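Local coordinates for protein PipY (Synechococcus elongatus, PDB 5NM8) that binds pyridoxal 5'-phosphate as an internal aldimine and is probably involved in homeostasis of this cofactor, at residues 21-26 with 213-218. Sequence-based numbering, arbitrary orientation.
Sequences LIAVSK and TQLFGP. With PLP (pyridoxal-5'-phosphate), chain C.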
loop_
_atom_site.group_PDB
_atom_site.type_symbol
_atom_site.label_atom_id
_atom_site.label_comp_id
_atom_site.label_asym_id
_atom_site.label_seq_id
_atom_site.Cartn_x
_atom_site.Cartn_y
_atom_site.Cartn_z
ATOM N N LEU A 21 5.217 6.007 7.300
ATOM C CA LEU A 21 5.329 6.637 6.027
ATOM C C LEU A 21 5.917 5.655 5.020
ATOM O O LEU A 21 6.958 5.033 5.307
ATOM C CB LEU A 21 6.269 7.812 6.163
ATOM C CG LEU A 21 6.788 8.410 4.867
ATOM C CD1 LEU A 21 5.599 8.952 4.108
ATOM C CD2 LEU A 21 7.779 9.484 5.211
ATOM N N ILE A 22 5.292 5.521 3.853
ATOM C CA ILE A 22 5.906 4.821 2.698
ATOM C C ILE A 22 6.390 5.915 1.742
ATOM O O ILE A 22 5.588 6.754 1.279
ATOM C CB ILE A 22 4.919 3.858 1.939
ATOM C CG1 ILE A 22 4.450 2.717 2.842
ATOM C CG2 ILE A 22 5.585 3.313 0.655
ATOM C CD1 ILE A 22 3.222 1.957 2.415
ATOM N N ALA A 23 7.674 5.924 1.441
ATOM C CA ALA A 23 8.241 6.864 0.524
ATOM C C ALA A 23 8.053 6.327 -0.915
ATOM O O ALA A 23 8.602 5.301 -1.298
ATOM C CB ALA A 23 9.728 7.110 0.864
ATOM N N VAL A 24 7.241 6.988 -1.716
ATOM C CA VAL A 24 6.835 6.429 -2.983
ATOM C C VAL A 24 7.859 6.887 -4.008
ATOM O O VAL A 24 7.845 8.054 -4.439
ATOM C CB VAL A 24 5.398 6.873 -3.350
ATOM C CG1 VAL A 24 5.040 6.413 -4.757
ATOM C CG2 VAL A 24 4.426 6.283 -2.364
ATOM N N SER A 25 8.773 5.987 -4.371
ATOM C CA SER A 25 9.896 6.272 -5.267
ATOM C C SER A 25 9.653 6.012 -6.756
ATOM O O SER A 25 10.564 6.184 -7.587
ATOM C CB SER A 25 11.151 5.496 -4.796
ATOM O OG SER A 25 10.796 4.193 -4.384
ATOM N N LYS A 26 8.444 5.655 -7.136
ATOM C CA LYS A 26 8.136 5.481 -8.540
ATOM C C LYS A 26 8.544 6.757 -9.307
ATOM O O LYS A 26 8.339 7.854 -8.801
ATOM C CB LYS A 26 6.648 5.151 -8.751
ATOM C CG LYS A 26 5.780 6.381 -8.960
ATOM C CD LYS A 26 4.286 6.120 -9.106
ATOM C CE LYS A 26 3.563 6.652 -7.890
ATOM N NZ LYS A 26 2.228 7.135 -8.241
ATOM N N THR A 213 5.643 12.783 -4.351
ATOM C CA THR A 213 6.016 14.134 -4.779
ATOM C C THR A 213 6.452 15.071 -3.654
ATOM O O THR A 213 7.499 15.721 -3.745
ATOM C CB THR A 213 4.846 14.734 -5.550
ATOM O OG1 THR A 213 4.500 13.822 -6.613
ATOM C CG2 THR A 213 5.201 16.092 -6.104
ATOM N N GLN A 214 5.705 15.119 -2.566
ATOM C CA GLN A 214 6.138 16.008 -1.462
ATOM C C GLN A 214 7.541 15.683 -0.924
ATOM O O GLN A 214 8.211 16.582 -0.400
ATOM C CB GLN A 214 5.144 16.005 -0.324
ATOM C CG GLN A 214 5.500 16.921 0.841
ATOM C CD GLN A 214 4.542 16.764 2.006
ATOM O OE1 GLN A 214 3.317 16.701 1.829
ATOM N NE2 GLN A 214 5.097 16.712 3.212
ATOM N N LEU A 215 8.008 14.428 -1.056
ATOM C CA LEU A 215 9.346 14.054 -0.596
ATOM C C LEU A 215 10.387 14.152 -1.654
ATOM O O LEU A 215 11.500 14.617 -1.384
ATOM C CB LEU A 215 9.405 12.588 -0.127
ATOM C CG LEU A 215 8.574 12.330 1.089
ATOM C CD1 LEU A 215 8.654 10.860 1.500
ATOM C CD2 LEU A 215 8.959 13.269 2.238
ATOM N N PHE A 216 10.070 13.635 -2.832
ATOM C CA PHE A 216 11.060 13.517 -3.885
ATOM C C PHE A 216 10.967 14.662 -4.879
ATOM O O PHE A 216 11.812 14.778 -5.734
ATOM C CB PHE A 216 10.929 12.177 -4.595
ATOM C CG PHE A 216 11.261 11.021 -3.716
ATOM C CD1 PHE A 216 12.556 10.851 -3.243
ATOM C CD2 PHE A 216 10.295 10.108 -3.341
ATOM C CE1 PHE A 216 12.859 9.773 -2.421
ATOM C CE2 PHE A 216 10.583 9.062 -2.523
ATOM C CZ PHE A 216 11.873 8.881 -2.063
ATOM N N GLY A 217 9.958 15.514 -4.753
ATOM C CA GLY A 217 9.690 16.496 -5.782
ATOM C C GLY A 217 9.179 15.838 -7.051
ATOM O O GLY A 217 8.904 14.629 -7.069
ATOM N N PRO A 218 9.032 16.634 -8.124
ATOM C CA PRO A 218 8.476 16.095 -9.366
ATOM C C PRO A 218 9.488 15.247 -10.192
ATOM O O PRO A 218 10.711 15.353 -10.001
ATOM C CB PRO A 218 8.010 17.364 -10.123
ATOM C CG PRO A 218 8.159 18.509 -9.148
ATOM C CD PRO A 218 9.255 18.092 -8.224
HETATM N N1 PLP C . 0.116 5.764 -3.892
HETATM C C2 PLP C . -0.209 5.261 -5.105
HETATM C C2A PLP C . -1.073 4.036 -5.250
HETATM C C3 PLP C . 0.274 5.935 -6.320
HETATM O O3 PLP C . -0.051 5.466 -7.546
HETATM C C4 PLP C . 1.127 7.134 -6.170
HETATM C C4A PLP C . 1.623 7.839 -7.381
HETATM C C5 PLP C . 1.417 7.585 -4.781
HETATM C C6 PLP C . 0.893 6.855 -3.724
HETATM C C5A PLP C . 2.252 8.818 -4.542
HETATM O O4P PLP C . 1.503 9.958 -5.013
HETATM P P PLP C . 2.011 11.458 -4.671
HETATM O O1P PLP C . 2.270 11.417 -3.175
HETATM O O2P PLP C . 0.865 12.312 -5.093
HETATM O O3P PLP C . 3.266 11.692 -5.514
#
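Phe-216 lays its ring obliquely against the end of strand 20-24, with CD2 3.4 Å from Val-24 O and CE2 4.0 Å from Ser-25 CA. Its CG stands anti to its own carbonyl carbon (chi1 -66°), which carries the ring from the short helix 213-216 across to the strand. Ala-23 CB touches two residues at once, lying 4.0 Å from both Phe-216 CE2 and Leu-215 CD1. Two residues back along the strand, Leu-215 CD1 meets Leu-21 CD2 tip to tip at 4.1 Å, and Leu-11 of helix 4-14 packs on both leucines. Both segments belong to the PLP-binding TIM barrel of the YggS/PROSC family, in which the first strand, 20-24, pairs in parallel with the last, 208-211. The cofactor bridges the same two segments: Lys-26 NZ is bonded covalently to C4A of PLP, while Thr-213 N donates a nearly straight hydrogen bond (169°, 2.9 Å) to phosphate O3P, to which Thr-213 OG1 gives a second hydrogen bond of 2.7 Å. Val-24 CG1 lies 3.7 Å from PLP C5A. Replacing Phe-216 by an alanine would probably open a gap beside Ala-23 CB and Ser-25. Ser-25 OG, for its part, hydrogen-bonds Glu-46.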